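PDB 3Q15: response regulator aspartate phosphatase H from Bacillus subtilis, which dephosphorylates the sporulation response regulator Spo0F and also controls competence through the response regulator ComA, helping to separate the two programmes in time. Local coordinates for residues 12-17 and 105-110; 17-22 and 57-62; 136-141 and 169-174; 142-147 and 161-166. All coordinates share one frame; numbering follows the deposited sequence.

Contact 1. Residues 12-17 and 105-110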
# COMPACT_ATOMS: atom_id res chain seq x y z
N VAL A 12 8.20 3.35 -23.54
CA VAL A 12 7.45 3.28 -24.79
C VAL A 12 5.95 3.41 -24.53
O VAL A 12 5.21 3.96 -25.35
CB VAL A 12 7.74 1.98 -25.55
CG1 VAL A 12 6.90 1.90 -26.81
CG2 VAL A 12 9.22 1.88 -25.88
N GLY A 13 5.52 2.92 -23.38
CA GLY A 13 4.12 3.02 -22.99
C GLY A 13 3.63 4.45 -22.84
O GLY A 13 2.53 4.78 -23.29
N VAL A 14 4.43 5.31 -22.21
CA VAL A 14 4.03 6.69 -22.01
C VAL A 14 4.05 7.50 -23.30
O VAL A 14 3.29 8.46 -23.45
CB VAL A 14 4.87 7.41 -20.92
CG1 VAL A 14 4.61 6.78 -19.56
CG2 VAL A 14 6.35 7.38 -21.27
N LYS A 15 4.90 7.11 -24.25
CA LYS A 15 4.90 7.75 -25.56
C LYS A 15 3.62 7.38 -26.32
O LYS A 15 3.06 8.21 -27.04
CB LYS A 15 6.14 7.38 -26.37
CG LYS A 15 6.15 7.97 -27.77
CD LYS A 15 7.47 7.71 -28.48
CE LYS A 15 8.62 8.43 -27.79
NZ LYS A 15 9.90 8.32 -28.55
N ILE A 16 3.18 6.14 -26.15
CA ILE A 16 1.90 5.70 -26.70
C ILE A 16 0.74 6.49 -26.08
O ILE A 16 -0.22 6.85 -26.76
CB ILE A 16 1.68 4.18 -26.48
CG1 ILE A 16 2.70 3.37 -27.28
CG2 ILE A 16 0.26 3.78 -26.87
CD1 ILE A 16 2.53 1.88 -27.18
N ASN A 17 0.85 6.76 -24.78
CA ASN A 17 -0.11 7.61 -24.09
C ASN A 17 -0.18 8.98 -24.74
O ASN A 17 -1.25 9.57 -24.86
CB ASN A 17 0.29 7.78 -22.62
CG ASN A 17 0.10 6.52 -21.81
OD1 ASN A 17 -0.27 5.46 -22.34
ND2 ASN A 17 0.36 6.61 -20.51
N PHE A 105 -1.89 2.05 -16.57
CA PHE A 105 -1.00 0.99 -16.10
C PHE A 105 0.45 1.32 -16.44
O PHE A 105 1.30 1.37 -15.56
CB PHE A 105 -1.38 -0.36 -16.70
CG PHE A 105 -0.43 -1.47 -16.34
CD1 PHE A 105 -0.58 -2.18 -15.16
CD2 PHE A 105 0.64 -1.78 -17.17
CE1 PHE A 105 0.30 -3.20 -14.82
CE2 PHE A 105 1.53 -2.79 -16.84
CZ PHE A 105 1.36 -3.50 -15.66
N PHE A 106 0.72 1.54 -17.72
CA PHE A 106 2.08 1.84 -18.15
C PHE A 106 2.60 3.17 -17.61
O PHE A 106 3.80 3.35 -17.46
CB PHE A 106 2.18 1.80 -19.67
CG PHE A 106 2.19 0.42 -20.22
CD1 PHE A 106 3.30 -0.40 -20.04
CD2 PHE A 106 1.10 -0.09 -20.90
CE1 PHE A 106 3.31 -1.69 -20.53
CE2 PHE A 106 1.11 -1.38 -21.40
CZ PHE A 106 2.22 -2.18 -21.21
N ARG A 107 1.69 4.10 -17.32
CA ARG A 107 2.09 5.36 -16.71
C ARG A 107 2.53 5.10 -15.27
O ARG A 107 3.49 5.71 -14.79
CB ARG A 107 0.95 6.38 -16.75
CG ARG A 107 1.27 7.67 -16.02
CD ARG A 107 2.52 8.33 -16.57
NE ARG A 107 2.90 9.52 -15.81
CZ ARG A 107 2.51 10.76 -16.11
NH1 ARG A 107 1.72 10.97 -17.16
NH2 ARG A 107 2.91 11.78 -15.36
N GLY A 108 1.83 4.20 -14.59
CA GLY A 108 2.20 3.80 -13.25
C GLY A 108 3.55 3.12 -13.22
O GLY A 108 4.38 3.38 -12.35
N MET A 109 3.78 2.23 -14.18
CA MET A 109 5.06 1.54 -14.28
C MET A 109 6.19 2.51 -14.63
O MET A 109 7.31 2.37 -14.15
CB MET A 109 4.99 0.40 -15.30
CG MET A 109 4.15 -0.79 -14.85
SD MET A 109 4.72 -1.50 -13.29
CE MET A 109 3.56 -2.85 -13.08
N TYR A 110 5.89 3.51 -15.46
CA TYR A 110 6.89 4.52 -15.79
C TYR A 110 7.32 5.29 -14.54
O TYR A 110 8.51 5.52 -14.32
CB TYR A 110 6.37 5.48 -16.85
CG TYR A 110 7.33 6.60 -17.20
CD1 TYR A 110 8.39 6.38 -18.07
CD2 TYR A 110 7.17 7.87 -16.68
CE1 TYR A 110 9.28 7.40 -18.40
CE2 TYR A 110 8.05 8.90 -17.00
CZ TYR A 110 9.10 8.66 -17.86
OH TYR A 110 9.97 9.67 -18.18
O HOH W 1 0.72 9.55 -19.39
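Val14 meets Tyr110 with both of its methyl groups. CG1 presses on the root of the tyrosine side chain, 3.5 Å from Tyr110 CB, while CG2 stands over one face of the ring, 4.2 Å from its centroid and 21° off the normal, which qualifies as a CH-pi contact. Tyr110 CG lies anti to the backbone N (chi1 178°), an orientation in which one ring face meets this methyl. CG1 also reaches Arg107 CD at 4.0 Å. Just before Val14, at Gly13, the backbones come close: the glycine CA is 4.0 Å from Phe106 CB. Here the local axes approach to 8.4 Å, at 134° between their N-to-C directions. At the polar margin a water accepts from Asn17 ND2 and, at 2.8 Å, from Arg107 NH1, lying in the guanidinium plane. Second partners fix both groups: Asn17 OD1 bonds to Tyr54 OH and ND2 to the carbonyl of Ser103, while Arg107 pairs with Glu111. Helix 9-24, part of the N-terminal three-helix bundle, thus rests by Gly13 and Val14 on helix 93-113; Val12 and Ile16 pack on helices 28-41 and 49-67, and Phe105 on helix 137-153.

Contact 2. Residues 17-22 and 57-62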
# COMPACT_ATOMS: atom_id res chain seq x y z
N ASN A 17 0.85 6.76 -24.78
CA ASN A 17 -0.11 7.61 -24.09
C ASN A 17 -0.18 8.98 -24.74
O ASN A 17 -1.25 9.57 -24.86
CB ASN A 17 0.29 7.78 -22.62
CG ASN A 17 0.10 6.52 -21.81
OD1 ASN A 17 -0.27 5.46 -22.34
ND2 ASN A 17 0.36 6.61 -20.51
N GLU A 18 0.98 9.50 -25.14
CA GLU A 18 1.05 10.80 -25.78
C GLU A 18 0.45 10.69 -27.18
O GLU A 18 -0.26 11.59 -27.62
CB GLU A 18 2.50 11.28 -25.87
CG GLU A 18 2.65 12.63 -26.54
CD GLU A 18 1.89 13.73 -25.81
OE1 GLU A 18 1.49 14.71 -26.47
OE2 GLU A 18 1.71 13.61 -24.58
N TRP A 19 0.76 9.59 -27.85
CA TRP A 19 0.18 9.28 -29.15
C TRP A 19 -1.35 9.31 -29.05
O TRP A 19 -2.03 9.93 -29.87
CB TRP A 19 0.68 7.91 -29.61
CG TRP A 19 0.10 7.41 -30.90
CD1 TRP A 19 -0.62 8.12 -31.82
CD2 TRP A 19 0.18 6.07 -31.41
NE1 TRP A 19 -0.98 7.32 -32.87
CE2 TRP A 19 -0.50 6.05 -32.64
CE3 TRP A 19 0.77 4.89 -30.94
CZ2 TRP A 19 -0.62 4.89 -33.41
CZ3 TRP A 19 0.66 3.75 -31.71
CH2 TRP A 19 -0.03 3.76 -32.93
N TYR A 20 -1.88 8.67 -28.01
CA TYR A 20 -3.32 8.62 -27.75
C TYR A 20 -3.92 10.01 -27.59
O TYR A 20 -5.00 10.29 -28.10
CB TYR A 20 -3.58 7.80 -26.48
CG TYR A 20 -5.02 7.34 -26.32
CD1 TYR A 20 -5.86 7.22 -27.42
CD2 TYR A 20 -5.52 7.02 -25.07
CE1 TYR A 20 -7.17 6.79 -27.27
CE2 TYR A 20 -6.84 6.59 -24.91
CZ TYR A 20 -7.65 6.48 -26.02
OH TYR A 20 -8.95 6.05 -25.87
N LYS A 21 -3.22 10.86 -26.85
CA LYS A 21 -3.68 12.23 -26.63
C LYS A 21 -3.89 12.96 -27.95
O LYS A 21 -4.90 13.65 -28.14
CB LYS A 21 -2.70 13.00 -25.75
CG LYS A 21 -2.67 12.56 -24.29
CD LYS A 21 -1.66 13.37 -23.50
CE LYS A 21 -1.72 13.04 -22.02
NZ LYS A 21 -1.56 11.58 -21.78
N MET A 22 -2.95 12.81 -28.87
CA MET A 22 -3.06 13.46 -30.17
C MET A 22 -4.25 12.91 -30.95
O MET A 22 -4.96 13.65 -31.63
CB MET A 22 -1.77 13.29 -30.98
CG MET A 22 -0.56 14.01 -30.39
SD MET A 22 -0.78 15.79 -30.14
CE MET A 22 -1.38 15.83 -28.45
N LEU A 57 -3.67 -2.16 -30.31
CA LEU A 57 -4.96 -1.53 -30.05
C LEU A 57 -4.91 -0.05 -30.43
O LEU A 57 -5.86 0.49 -31.02
CB LEU A 57 -5.35 -1.69 -28.58
CG LEU A 57 -5.58 -3.12 -28.07
CD1 LEU A 57 -5.83 -3.12 -26.57
CD2 LEU A 57 -6.72 -3.79 -28.82
N MET A 58 -3.81 0.62 -30.10
CA MET A 58 -3.66 2.03 -30.45
C MET A 58 -3.63 2.21 -31.97
O MET A 58 -4.19 3.17 -32.49
CB MET A 58 -2.43 2.65 -29.80
CG MET A 58 -2.40 4.17 -29.89
SD MET A 58 -3.82 4.93 -29.07
CE MET A 58 -3.61 4.33 -27.40
N CYS A 59 -2.97 1.28 -32.67
CA CYS A 59 -2.96 1.30 -34.13
C CYS A 59 -4.38 1.27 -34.68
O CYS A 59 -4.69 1.93 -35.67
CB CYS A 59 -2.16 0.12 -34.69
SG CYS A 59 -0.37 0.29 -34.57
N PHE A 60 -5.25 0.51 -34.02
CA PHE A 60 -6.63 0.37 -34.44
C PHE A 60 -7.40 1.65 -34.13
O PHE A 60 -8.17 2.15 -34.96
CB PHE A 60 -7.28 -0.83 -33.74
CG PHE A 60 -8.69 -1.11 -34.18
CD1 PHE A 60 -8.95 -1.73 -35.39
CD2 PHE A 60 -9.77 -0.78 -33.37
CE1 PHE A 60 -10.24 -2.00 -35.80
CE2 PHE A 60 -11.07 -1.05 -33.77
CZ PHE A 60 -11.31 -1.66 -34.98
N ARG A 61 -7.18 2.18 -32.94
CA ARG A 61 -7.81 3.43 -32.53
C ARG A 61 -7.36 4.56 -33.45
O ARG A 61 -8.17 5.42 -33.83
CB ARG A 61 -7.45 3.75 -31.08
CG ARG A 61 -8.09 5.00 -30.53
CD ARG A 61 -9.61 4.98 -30.70
NE ARG A 61 -10.22 6.18 -30.14
CZ ARG A 61 -10.36 7.32 -30.80
NH1 ARG A 61 -9.93 7.41 -32.06
NH2 ARG A 61 -10.92 8.37 -30.23
N HIS A 62 -6.09 4.55 -33.83
CA HIS A 62 -5.55 5.54 -34.75
C HIS A 62 -6.23 5.46 -36.11
O HIS A 62 -6.49 6.48 -36.75
CB HIS A 62 -4.04 5.34 -34.92
CG HIS A 62 -3.41 6.28 -35.90
ND1 HIS A 62 -2.82 7.47 -35.53
CD2 HIS A 62 -3.28 6.20 -37.25
CE1 HIS A 62 -2.36 8.09 -36.61
NE2 HIS A 62 -2.62 7.34 -37.66
O HOH W 2 -10.85 5.11 -27.69
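Met58 and Trp19 meet inside the N-terminal three-helix bundle, where the first and third helices, 9-24 and 49-67, run nearly parallel, 13° apart over these segments with axes 10.6 Å from each other. Followed outward, Met58 starts with CB 3.8 Å from Trp19 CZ3. Its CG then lies over the indole face, 3.5 Å from the centroid of the six-membered ring and almost straight above it, a CH-pi contact. CG stands anti to the backbone N, and bends at chi2 and chi3 turn the rest of the chain to Tyr20. SD comes 3.5 Å from Tyr20 CD1, obliquely to that ring, and also makes a Met-aromatic contact with Trp19. CE ends the chain 3.5 Å from Tyr20 CG. Around the indole rim, Cys59 SG lies in the ring plane near CH2. Beyond Tyr20, one water joins its OH to Arg61 NE, from which it accepts at 2.7 Å. Glu32 holds the far nitrogen of His62, NE2, by a hydrogen bond, which probably helps to orient the imidazole. Trp19 NE1 donates to His62 ND1 at 3.2 Å with an N-H...N angle of 160°; ND1 lies in the indole plane, but NE1 stands 38° out of the imidazole plane.

Contact 3. Residues 136-141 and 169-174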
# COMPACT_ATOMS: atom_id res chain seq x y z
N ASP A 136 -12.49 -10.59 -17.87
CA ASP A 136 -11.40 -11.55 -18.01
C ASP A 136 -10.60 -11.67 -16.70
O ASP A 136 -9.93 -10.73 -16.29
CB ASP A 136 -10.48 -11.15 -19.16
CG ASP A 136 -9.43 -12.20 -19.47
OD1 ASP A 136 -8.28 -12.06 -18.99
OD2 ASP A 136 -9.75 -13.16 -20.19
N ASP A 137 -10.69 -12.83 -16.07
CA ASP A 137 -10.10 -13.03 -14.75
C ASP A 137 -8.57 -13.08 -14.76
O ASP A 137 -7.92 -12.68 -13.80
CB ASP A 137 -10.66 -14.30 -14.09
CG ASP A 137 -12.12 -14.16 -13.72
OD1 ASP A 137 -12.55 -13.03 -13.40
OD2 ASP A 137 -12.85 -15.18 -13.76
N ILE A 138 -7.99 -13.58 -15.85
CA ILE A 138 -6.54 -13.64 -15.98
C ILE A 138 -5.94 -12.24 -16.11
O ILE A 138 -4.89 -11.95 -15.54
CB ILE A 138 -6.11 -14.50 -17.18
CG1 ILE A 138 -6.36 -15.98 -16.89
CG2 ILE A 138 -4.63 -14.27 -17.49
CD1 ILE A 138 -5.57 -16.50 -15.71
N GLU A 139 -6.62 -11.38 -16.85
CA GLU A 139 -6.19 -9.99 -16.99
C GLU A 139 -6.11 -9.36 -15.60
O GLU A 139 -5.14 -8.67 -15.28
CB GLU A 139 -7.16 -9.21 -17.88
CG GLU A 139 -6.59 -7.89 -18.40
CD GLU A 139 -5.35 -8.08 -19.25
OE1 GLU A 139 -5.31 -9.05 -20.04
OE2 GLU A 139 -4.41 -7.27 -19.13
N LYS A 140 -7.12 -9.62 -14.78
CA LYS A 140 -7.14 -9.12 -13.40
C LYS A 140 -5.98 -9.70 -12.58
O LYS A 140 -5.30 -8.97 -11.86
CB LYS A 140 -8.47 -9.42 -12.72
CG LYS A 140 -9.68 -8.73 -13.36
CD LYS A 140 -10.90 -8.80 -12.45
CE LYS A 140 -12.15 -8.25 -13.13
NZ LYS A 140 -12.62 -9.12 -14.24
N ALA A 141 -5.77 -11.01 -12.69
CA ALA A 141 -4.66 -11.65 -11.99
C ALA A 141 -3.33 -11.02 -12.39
O ALA A 141 -2.48 -10.74 -11.55
CB ALA A 141 -4.64 -13.14 -12.29
N ASP A 169 -4.88 -16.64 -6.18
CA ASP A 169 -6.23 -17.18 -6.11
C ASP A 169 -6.75 -17.50 -7.49
O ASP A 169 -7.22 -18.61 -7.75
CB ASP A 169 -7.17 -16.19 -5.42
CG ASP A 169 -7.39 -16.52 -3.96
OD1 ASP A 169 -6.52 -17.18 -3.36
OD2 ASP A 169 -8.43 -16.11 -3.41
N ILE A 170 -6.66 -16.52 -8.39
CA ILE A 170 -7.15 -16.68 -9.76
C ILE A 170 -6.33 -17.71 -10.52
O ILE A 170 -6.88 -18.49 -11.30
CB ILE A 170 -7.11 -15.34 -10.52
CG1 ILE A 170 -7.91 -14.28 -9.76
CG2 ILE A 170 -7.64 -15.52 -11.92
CD1 ILE A 170 -7.96 -12.95 -10.45
N TYR A 171 -5.02 -17.71 -10.30
CA TYR A 171 -4.13 -18.64 -10.98
C TYR A 171 -4.42 -20.09 -10.63
O TYR A 171 -4.36 -20.97 -11.48
CB TYR A 171 -2.67 -18.30 -10.67
CG TYR A 171 -2.17 -17.06 -11.38
CD1 TYR A 171 -2.50 -16.82 -12.70
CD2 TYR A 171 -1.37 -16.14 -10.72
CE1 TYR A 171 -2.04 -15.69 -13.36
CE2 TYR A 171 -0.91 -15.01 -11.37
CZ TYR A 171 -1.25 -14.79 -12.69
OH TYR A 171 -0.79 -13.66 -13.34
N GLN A 172 -4.73 -20.33 -9.36
CA GLN A 172 -5.05 -21.68 -8.90
C GLN A 172 -6.36 -22.18 -9.49
O GLN A 172 -6.56 -23.39 -9.60
CB GLN A 172 -5.08 -21.74 -7.36
CG GLN A 172 -3.71 -21.57 -6.72
CD GLN A 172 -3.77 -21.59 -5.20
OE1 GLN A 172 -4.83 -21.40 -4.61
NE2 GLN A 172 -2.63 -21.83 -4.56
N ASN A 173 -7.24 -21.26 -9.88
CA ASN A 173 -8.48 -21.63 -10.55
C ASN A 173 -8.23 -22.01 -12.01
O ASN A 173 -9.12 -22.52 -12.69
CB ASN A 173 -9.50 -20.50 -10.47
CG ASN A 173 -10.31 -20.54 -9.19
OD1 ASN A 173 -10.35 -21.55 -8.50
ND2 ASN A 173 -10.97 -19.43 -8.87
N HIS A 174 -7.01 -21.74 -12.48
CA HIS A 174 -6.62 -22.08 -13.84
C HIS A 174 -5.34 -22.91 -13.81
O HIS A 174 -4.24 -22.36 -13.93
CB HIS A 174 -6.41 -20.82 -14.67
CG HIS A 174 -7.63 -19.97 -14.79
ND1 HIS A 174 -7.95 -18.98 -13.88
CD2 HIS A 174 -8.63 -19.97 -15.71
CE1 HIS A 174 -9.08 -18.40 -14.24
NE2 HIS A 174 -9.51 -18.98 -15.35
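Two flat groups of segment 169-174 each take an aliphatic carbon of segment 136-141 on a face. On the Tyr171 ring it is Ala141 CB, 4.0 Å from the centroid and 24° off the normal, shifted toward the rim near CE1 and CZ. On the His174 imidazole it is Ile138 CD1, 4.2 Å from the centroid and 22° off the normal, again toward the rim and nearest ND1. Both meet the criteria of CH-pi contacts. At the edge of the imidazole lies the carbonyl group of Ile170: ND1 donates to Ile170 O at 2.8 Å with an N-H...O angle of 161°, a bond that fixes the rotation of the ring and holds its face to Ile138.

Beside them, Ile170 fits as a knob into a hole formed by Asp137, Ile138, Lys140 and Ala141. CG2 and CD1 both lie 3.4 Å from Asp137 O, and CB is 3.8 Å from Ala141 CB. CG1 stands beside the backbone N, and the extended second torsion carries CD1 toward Ala141 N. Asp136 is the N-cap of helix 137-153, its OD1 accepting from Glu139 N at 2.8 Å; its other oxygen forms a salt bridge with a basic side chain of another protein chain. The contact joins the start of helix 137-153 to the end of helix 157-172, in the region of the predicted second TPR.

Tyr171 OH is probably hydrogen-bonded to Glu142 OE1. Since His174 ND1 acts as a donor, that nitrogen carries a proton; the carboxylate of Asp137, with OD2 5.3 Å from His174 NE2, could favour a second proton on the ring, though its charge is not seen.

Contact 4. Residues 142-147 and 161-166. With SO4 (sulfate ion), chain F.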
# COMPACT_ATOMS: atom_id res chain seq x y z
N GLU A 142 -3.18 -10.80 -13.69
CA GLU A 142 -1.94 -10.29 -14.26
C GLU A 142 -1.60 -8.92 -13.67
O GLU A 142 -0.45 -8.64 -13.34
CB GLU A 142 -2.06 -10.21 -15.78
CG GLU A 142 -0.74 -10.29 -16.51
CD GLU A 142 -0.16 -11.69 -16.56
OE1 GLU A 142 -0.77 -12.62 -15.99
OE2 GLU A 142 0.91 -11.86 -17.18
N PHE A 143 -2.62 -8.08 -13.54
CA PHE A 143 -2.46 -6.78 -12.91
C PHE A 143 -1.99 -6.91 -11.46
O PHE A 143 -1.06 -6.22 -11.03
CB PHE A 143 -3.77 -6.00 -12.95
CG PHE A 143 -3.77 -4.79 -12.07
CD1 PHE A 143 -3.21 -3.60 -12.51
CD2 PHE A 143 -4.30 -4.85 -10.80
CE1 PHE A 143 -3.20 -2.48 -11.70
CE2 PHE A 143 -4.30 -3.73 -9.98
CZ PHE A 143 -3.75 -2.55 -10.43
N HIS A 144 -2.64 -7.80 -10.72
CA HIS A 144 -2.30 -7.99 -9.31
C HIS A 144 -0.89 -8.54 -9.13
O HIS A 144 -0.18 -8.15 -8.21
CB HIS A 144 -3.32 -8.90 -8.63
CG HIS A 144 -4.65 -8.25 -8.40
ND1 HIS A 144 -4.81 -7.20 -7.51
CD2 HIS A 144 -5.86 -8.48 -8.93
CE1 HIS A 144 -6.07 -6.82 -7.52
NE2 HIS A 144 -6.74 -7.58 -8.37
N PHE A 145 -0.49 -9.43 -10.03
CA PHE A 145 0.84 -10.03 -9.98
C PHE A 145 1.93 -8.99 -10.22
O PHE A 145 2.89 -8.90 -9.45
CB PHE A 145 0.94 -11.15 -11.02
CG PHE A 145 2.28 -11.81 -11.07
CD1 PHE A 145 2.56 -12.91 -10.27
CD2 PHE A 145 3.26 -11.35 -11.93
CE1 PHE A 145 3.79 -13.53 -10.33
CE2 PHE A 145 4.50 -11.96 -11.99
CZ PHE A 145 4.77 -13.06 -11.18
N LYS A 146 1.78 -8.22 -11.29
CA LYS A 146 2.79 -7.24 -11.67
C LYS A 146 2.90 -6.12 -10.65
O LYS A 146 3.99 -5.66 -10.32
CB LYS A 146 2.48 -6.68 -13.06
CG LYS A 146 2.64 -7.70 -14.18
CD LYS A 146 2.20 -7.15 -15.52
CE LYS A 146 2.41 -8.17 -16.62
NZ LYS A 146 3.85 -8.56 -16.75
N VAL A 147 1.75 -5.69 -10.15
CA VAL A 147 1.71 -4.66 -9.13
C VAL A 147 2.29 -5.20 -7.82
O VAL A 147 2.98 -4.48 -7.09
CB VAL A 147 0.26 -4.17 -8.93
CG1 VAL A 147 0.02 -3.70 -7.51
CG2 VAL A 147 -0.08 -3.07 -9.93
N MET A 161 1.67 -8.38 -0.45
CA MET A 161 1.05 -9.65 -0.08
C MET A 161 -0.43 -9.63 -0.41
O MET A 161 -0.97 -10.59 -0.96
CB MET A 161 1.25 -9.93 1.41
CG MET A 161 0.89 -11.36 1.80
SD MET A 161 2.09 -12.55 1.18
CE MET A 161 3.35 -12.47 2.45
N TYR A 162 -1.09 -8.52 -0.10
CA TYR A 162 -2.50 -8.36 -0.43
C TYR A 162 -2.73 -8.65 -1.90
O TYR A 162 -3.56 -9.49 -2.25
CB TYR A 162 -2.97 -6.94 -0.10
CG TYR A 162 -4.30 -6.58 -0.71
CD1 TYR A 162 -5.49 -6.94 -0.10
CD2 TYR A 162 -4.36 -5.86 -1.90
CE1 TYR A 162 -6.71 -6.61 -0.67
CE2 TYR A 162 -5.57 -5.52 -2.46
CZ TYR A 162 -6.74 -5.90 -1.84
OH TYR A 162 -7.96 -5.56 -2.40
N HIS A 163 -1.98 -7.97 -2.76
CA HIS A 163 -2.15 -8.13 -4.20
C HIS A 163 -1.76 -9.51 -4.72
O HIS A 163 -2.47 -10.09 -5.54
CB HIS A 163 -1.40 -7.04 -4.96
CG HIS A 163 -2.10 -5.72 -4.97
ND1 HIS A 163 -3.20 -5.47 -5.75
CD2 HIS A 163 -1.87 -4.59 -4.26
CE1 HIS A 163 -3.62 -4.23 -5.54
NE2 HIS A 163 -2.83 -3.68 -4.64
N ILE A 164 -0.63 -10.03 -4.25
CA ILE A 164 -0.16 -11.31 -4.75
C ILE A 164 -1.10 -12.46 -4.37
O ILE A 164 -1.20 -13.46 -5.08
CB ILE A 164 1.28 -11.63 -4.28
CG1 ILE A 164 1.90 -12.71 -5.16
CG2 ILE A 164 1.28 -12.06 -2.81
CD1 ILE A 164 1.93 -12.34 -6.63
N LEU A 165 -1.79 -12.30 -3.24
CA LEU A 165 -2.75 -13.31 -2.81
C LEU A 165 -3.99 -13.31 -3.70
O LEU A 165 -4.67 -14.33 -3.83
CB LEU A 165 -3.14 -13.12 -1.35
CG LEU A 165 -2.08 -13.47 -0.30
CD1 LEU A 165 -2.60 -13.15 1.10
CD2 LEU A 165 -1.67 -14.93 -0.40
N GLN A 166 -4.29 -12.17 -4.32
CA GLN A 166 -5.41 -12.10 -5.26
C GLN A 166 -5.02 -12.73 -6.59
O GLN A 166 -5.84 -13.37 -7.25
CB GLN A 166 -5.86 -10.65 -5.47
CG GLN A 166 -6.44 -10.00 -4.24
CD GLN A 166 -7.09 -8.67 -4.54
OE1 GLN A 166 -6.54 -7.61 -4.24
NE2 GLN A 166 -8.28 -8.71 -5.15
S SO4 F . 6.98 -11.85 -16.96
O1 SO4 F . 6.74 -13.29 -17.01
O2 SO4 F . 8.14 -11.52 -17.78
O3 SO4 F . 5.80 -11.14 -17.46
O4 SO4 F . 7.23 -11.46 -15.57
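His144 and His163 bring the two helices to their nearest CA pair, 5.1 Å apart, where the local axes approach to 7.6 Å with 146° between their N-to-C directions. Both CG atoms lie anti to their carbonyl carbons (chi1 -73° and -78°), which turns the imidazoles to each other rim to rim. ND1 of one is hydrogen-bonded to ND1 of the other at 2.9 Å; either could be the donor, so one ring must offer its ND1 proton and the other a bare nitrogen. The segments form an antiparallel helical hairpin of the TPR kind, within the predicted second TPR. Each ring is filled on both faces. His144 has Gln166 CB above its centre, 4.0 Å from the centroid, and Phe143 CD2 on the opposite face; His163 has Val147 CG1 at 3.8 Å from its centroid, with Tyr162 CD2 opposite. Farther round the helices, Phe145 CD1 touches Ile164 CD1 at 3.7 Å, the side chains pointing the same way. Phe145 also forms a cation-pi pair with Arg180 of helix 178-194. His163 packs on Arg125 of the second subunit. Lys146 NZ donates a weak bond of 3.3 Å to O3 of a sulfate, probably from the crystallisation liquor, that Arg180 also binds.

In the fold
Contacts 1 and 2 share helix 9-24 and Asn17; their centres are 12 Å apart, and Ile16 CG2 touches Met58 CE at 3.9 Å. Contact 2 lies within the N-terminal bundle, whereas contact 1 closes a longer span of chain around it and ties that bundle to helix 93-113. Contacts 3 and 4 follow in sequence, both joining helices 137-153 and 157-172, with centres 10 Å apart; contact 3 spans the ends of the hairpin and contact 4 its interior, and Tyr171 and Glu142 link them by a probable hydrogen bond. Phe105 packing on Phe143 and Lys146 carries contact 1 over to contact 4, 19 Å between centres. Helix 93-113 thus packs on both the N-terminal bundle and helix 137-153.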